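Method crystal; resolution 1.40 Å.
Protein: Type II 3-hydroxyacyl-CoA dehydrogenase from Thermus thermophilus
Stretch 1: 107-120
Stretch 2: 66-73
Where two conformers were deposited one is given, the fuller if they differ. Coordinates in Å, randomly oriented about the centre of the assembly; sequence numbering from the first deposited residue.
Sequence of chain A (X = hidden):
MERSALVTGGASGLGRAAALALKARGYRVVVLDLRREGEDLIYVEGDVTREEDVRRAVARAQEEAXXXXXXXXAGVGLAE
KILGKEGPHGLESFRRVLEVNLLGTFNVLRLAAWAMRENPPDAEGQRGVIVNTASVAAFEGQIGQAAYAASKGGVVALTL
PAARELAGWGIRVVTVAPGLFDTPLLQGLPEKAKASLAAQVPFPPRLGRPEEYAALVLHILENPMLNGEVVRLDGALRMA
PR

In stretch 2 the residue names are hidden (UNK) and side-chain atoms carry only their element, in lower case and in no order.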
# COMPACT_ATOMS: atom_id res chain seq x y z
N ASN A 107 -8.44 14.50 -17.95
CA ASN A 107 -9.19 15.14 -19.02
C ASN A 107 -10.03 14.10 -19.75
O ASN A 107 -11.22 14.31 -20.00
CB ASN A 107 -8.21 15.84 -19.97
CG ASN A 107 -8.87 16.90 -20.82
OD1 ASN A 107 -9.84 17.54 -20.40
ND2 ASN A 107 -8.34 17.12 -22.02
N VAL A 108 -9.43 12.96 -20.08
CA VAL A 108 -10.15 11.90 -20.77
C VAL A 108 -11.26 11.34 -19.87
O VAL A 108 -12.38 11.11 -20.33
CB VAL A 108 -9.18 10.77 -21.18
CG1 VAL A 108 -9.95 9.56 -21.68
CG2 VAL A 108 -8.24 11.29 -22.26
N LEU A 109 -10.95 11.15 -18.60
CA LEU A 109 -11.93 10.60 -17.67
C LEU A 109 -13.16 11.48 -17.50
O LEU A 109 -14.30 11.00 -17.61
CB LEU A 109 -11.27 10.34 -16.32
CG LEU A 109 -12.15 9.66 -15.26
CD1 LEU A 109 -11.28 8.75 -14.39
CD2 LEU A 109 -12.86 10.71 -14.42
N ARG A 110 -12.96 12.77 -17.24
CA ARG A 110 -14.09 13.67 -17.03
C ARG A 110 -14.95 13.85 -18.28
O ARG A 110 -16.18 13.89 -18.19
CB ARG A 110 -13.59 15.05 -16.55
CG ARG A 110 -12.98 15.90 -17.64
CD ARG A 110 -12.29 17.17 -17.13
NE ARG A 110 -11.79 17.93 -18.28
CZ ARG A 110 -12.38 19.01 -18.79
NH1 ARG A 110 -13.50 19.49 -18.25
NH2 ARG A 110 -11.88 19.57 -19.88
N LEU A 111 -14.31 13.95 -19.44
CA LEU A 111 -15.03 14.15 -20.69
C LEU A 111 -15.76 12.90 -21.16
O LEU A 111 -16.91 12.97 -21.62
CB LEU A 111 -14.07 14.66 -21.77
CG LEU A 111 -13.50 16.05 -21.47
CD1 LEU A 111 -12.46 16.42 -22.52
CD2 LEU A 111 -14.62 17.08 -21.45
N ALA A 112 -15.11 11.74 -21.05
CA ALA A 112 -15.76 10.50 -21.45
C ALA A 112 -16.91 10.20 -20.50
O ALA A 112 -18.01 9.85 -20.94
CB ALA A 112 -14.75 9.35 -21.45
N ALA A 113 -16.68 10.34 -19.20
CA ALA A 113 -17.72 10.06 -18.23
C ALA A 113 -18.95 10.94 -18.44
O ALA A 113 -20.08 10.45 -18.40
CB ALA A 113 -17.19 10.23 -16.81
N TRP A 114 -18.74 12.23 -18.68
CA TRP A 114 -19.87 13.13 -18.91
C TRP A 114 -20.66 12.69 -20.14
O TRP A 114 -21.89 12.67 -20.12
CB TRP A 114 -19.37 14.58 -19.08
CG TRP A 114 -20.45 15.58 -19.35
CD1 TRP A 114 -20.75 16.17 -20.54
CD2 TRP A 114 -21.41 16.09 -18.40
NE1 TRP A 114 -21.83 17.01 -20.40
CE2 TRP A 114 -22.25 16.98 -19.10
CE3 TRP A 114 -21.62 15.88 -17.03
CZ2 TRP A 114 -23.31 17.66 -18.47
CZ3 TRP A 114 -22.67 16.55 -16.41
CH2 TRP A 114 -23.50 17.43 -17.13
N ALA A 115 -19.95 12.31 -21.20
CA ALA A 115 -20.59 11.87 -22.44
C ALA A 115 -21.33 10.54 -22.33
O ALA A 115 -22.29 10.29 -23.06
CB ALA A 115 -19.55 11.80 -23.55
N MET A 116 -20.88 9.68 -21.41
CA MET A 116 -21.48 8.36 -21.22
C MET A 116 -22.57 8.32 -20.16
O MET A 116 -23.27 7.32 -20.03
CB MET A 116 -20.41 7.34 -20.80
CG MET A 116 -19.39 6.96 -21.87
SD MET A 116 -18.41 5.52 -21.38
CE MET A 116 -17.32 6.24 -20.15
N ARG A 117 -22.73 9.42 -19.42
CA ARG A 117 -23.68 9.45 -18.31
C ARG A 117 -25.14 9.11 -18.58
O ARG A 117 -25.86 8.73 -17.66
CB ARG A 117 -23.59 10.80 -17.59
CG ARG A 117 -24.35 11.92 -18.25
CD ARG A 117 -24.08 13.24 -17.54
NE ARG A 117 -24.99 14.29 -17.98
CZ ARG A 117 -25.00 14.81 -19.20
NH1 ARG A 117 -24.13 14.39 -20.12
NH2 ARG A 117 -25.89 15.74 -19.52
N GLU A 118 -25.59 9.26 -19.82
CA GLU A 118 -26.97 8.94 -20.16
C GLU A 118 -27.08 7.66 -20.98
O GLU A 118 -28.14 7.36 -21.54
CB GLU A 118 -27.63 10.11 -20.92
CG GLU A 118 -27.63 11.42 -20.15
CD GLU A 118 -28.43 12.50 -20.86
OE1 GLU A 118 -28.48 12.48 -22.10
OE2 GLU A 118 -29.00 13.37 -20.17
N ASN A 119 -26.00 6.90 -21.05
CA ASN A 119 -26.01 5.64 -21.79
C ASN A 119 -27.01 4.67 -21.20
O ASN A 119 -27.15 4.57 -19.98
CB ASN A 119 -24.65 4.93 -21.70
CG ASN A 119 -23.60 5.49 -22.63
OD1 ASN A 119 -23.87 6.34 -23.48
ND2 ASN A 119 -22.38 5.00 -22.47
N PRO A 120 -27.75 3.94 -22.05
CA PRO A 120 -28.69 2.99 -21.45
C PRO A 120 -27.80 1.93 -20.79
O PRO A 120 -26.85 1.44 -21.40
CB PRO A 120 -29.42 2.43 -22.67
CG PRO A 120 -29.46 3.61 -23.59
CD PRO A 120 -28.06 4.17 -23.47
N UNK A 66 -22.85 3.49 -28.97
CA UNK A 66 -22.73 4.00 -27.59
C UNK A 66 -21.35 3.68 -27.01
O UNK A 66 -20.88 2.54 -27.06
c UNK A 66 -24.89 3.10 -27.95
c UNK A 66 -23.86 3.28 -26.86
c UNK A 66 -24.05 2.66 -29.12
N UNK A 67 -20.70 4.71 -26.46
CA UNK A 67 -19.37 4.57 -25.88
C UNK A 67 -19.40 3.81 -24.56
O UNK A 67 -19.99 4.27 -23.58
c UNK A 67 -17.35 5.98 -25.03
c UNK A 67 -16.90 7.42 -24.87
c UNK A 67 -18.74 5.95 -25.66
c UNK A 67 -16.36 5.20 -25.91
N UNK A 68 -18.73 2.66 -24.53
CA UNK A 68 -18.70 1.82 -23.34
C UNK A 68 -17.31 1.70 -22.71
O UNK A 68 -17.16 1.85 -21.50
c UNK A 68 -20.48 -0.52 -21.71
c UNK A 68 -18.26 -1.32 -22.13
c UNK A 68 -20.57 -1.35 -20.59
c UNK A 68 -19.50 -2.16 -20.24
c UNK A 68 -19.22 0.42 -23.68
c UNK A 68 -19.32 -0.50 -22.48
c UNK A 68 -18.34 -2.15 -21.01
N UNK A 69 -16.30 1.43 -23.54
CA UNK A 69 -14.95 1.24 -23.04
C UNK A 69 -14.02 2.40 -23.36
O UNK A 69 -13.91 2.82 -24.50
c UNK A 69 -14.36 -0.05 -23.61
N UNK A 70 -13.37 2.91 -22.32
CA UNK A 70 -12.42 4.00 -22.47
C UNK A 70 -11.11 3.53 -21.85
O UNK A 70 -11.08 3.12 -20.69
c UNK A 70 -12.90 5.28 -21.74
c UNK A 70 -11.88 6.39 -21.92
c UNK A 70 -14.25 5.70 -22.27
N UNK A 71 -10.04 3.57 -22.64
CA UNK A 71 -8.73 3.16 -22.16
C UNK A 71 -7.74 4.29 -22.34
O UNK A 71 -7.44 4.69 -23.47
c UNK A 71 -9.24 0.80 -22.88
c UNK A 71 -8.22 1.93 -22.95
c UNK A 71 -6.88 1.48 -22.39
N UNK A 72 -7.23 4.82 -21.23
CA UNK A 72 -6.24 5.89 -21.28
C UNK A 72 -4.86 5.25 -21.24
O UNK A 72 -4.42 4.77 -20.20
c UNK A 72 -6.38 6.85 -20.09
o UNK A 72 -7.20 7.96 -20.43
N UNK A 73 -4.18 5.24 -22.38
CA UNK A 73 -2.86 4.65 -22.46
C UNK A 73 -1.84 5.62 -23.06
O UNK A 73 -0.72 5.23 -23.38
c UNK A 73 -2.91 3.37 -23.27
O HOH W 1 -22.42 7.00 -25.70

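Position 66 carries three side-chain carbons that close a ring onto the backbone N. Its CA-to-CB bond points toward stretch 1, where Asn 119 has the nearest CA (6.9 Å between the two CA atoms); its closest side-chain approach is CB of position 66 to OD1 of Asn 119, 4.6 Å. The ring identifies Pro 66.

Position 67 has four carbons forked at the second. The fork atom lies 3.8 Å from SD of Met 116, and one terminal carbon is 4.5 Å from CB of Ala 112. This is Leu 67; the atoms just described are CG and CD2.

Position 68 shows one carbon followed by a six-carbon ring with no heteroatom. Its CB points away, 5.7 Å from SD of Met 116, and the ring atoms lie farther from stretch 1; what touches is the backbone, O of position 68 lying 3.9 Å from SD of Met 116. The ring gives Phe 68.

Position 69 has a single carbon, directed away from the helix: Ala 69.

Position 70 has one carbon carrying two more, and CB points toward the helix. One branch is 3.7 Å from CG1 of Val 108; the other is 3.8 Å from both CB of Ala 112 and CE of Met 116. The beta-branched, all-carbon pattern gives Val 70, the first branch being CG1 and the second CG2.

Position 71 repeats that three-carbon fork but points away and makes no contact: Val 71.

Position 72 has one carbon and then one oxygen. The oxygen sits 3.4 Å from CG1 of Val 108, a packing contact with a methyl group. The two-atom chain defines Ser 72.

Position 73 has one carbon, out of reach of stretch 1: Ala 73.

The contact is a helix packed on a strand, nearly antiparallel (159°), with axes 9.1 Å apart at closest approach. Val 108, Ala 112 and Met 116 recur every four residues and so share one helix face; Val 70 and Ser 72 alternate with Ala 69 and Val 71, whose CB atoms point away from the helix. Met 116 places SD 3.0 Å from O of Leu 67. A type I turn from Met 116 to Asn 119 brings the asparagine beside the start of the strand. There ND2 of Asn 119 donates a weak hydrogen bond to O of Leu 67 (2.7 Å, 126°), and water 1 accepts from N of Leu 67 (3.0 Å) and donates to OD1 of Asn 119 (2.7 Å). Together the stretches bury 367 Å², mostly through apolar packing.

Stretch 2, residues 66-73: PLFAVVSA
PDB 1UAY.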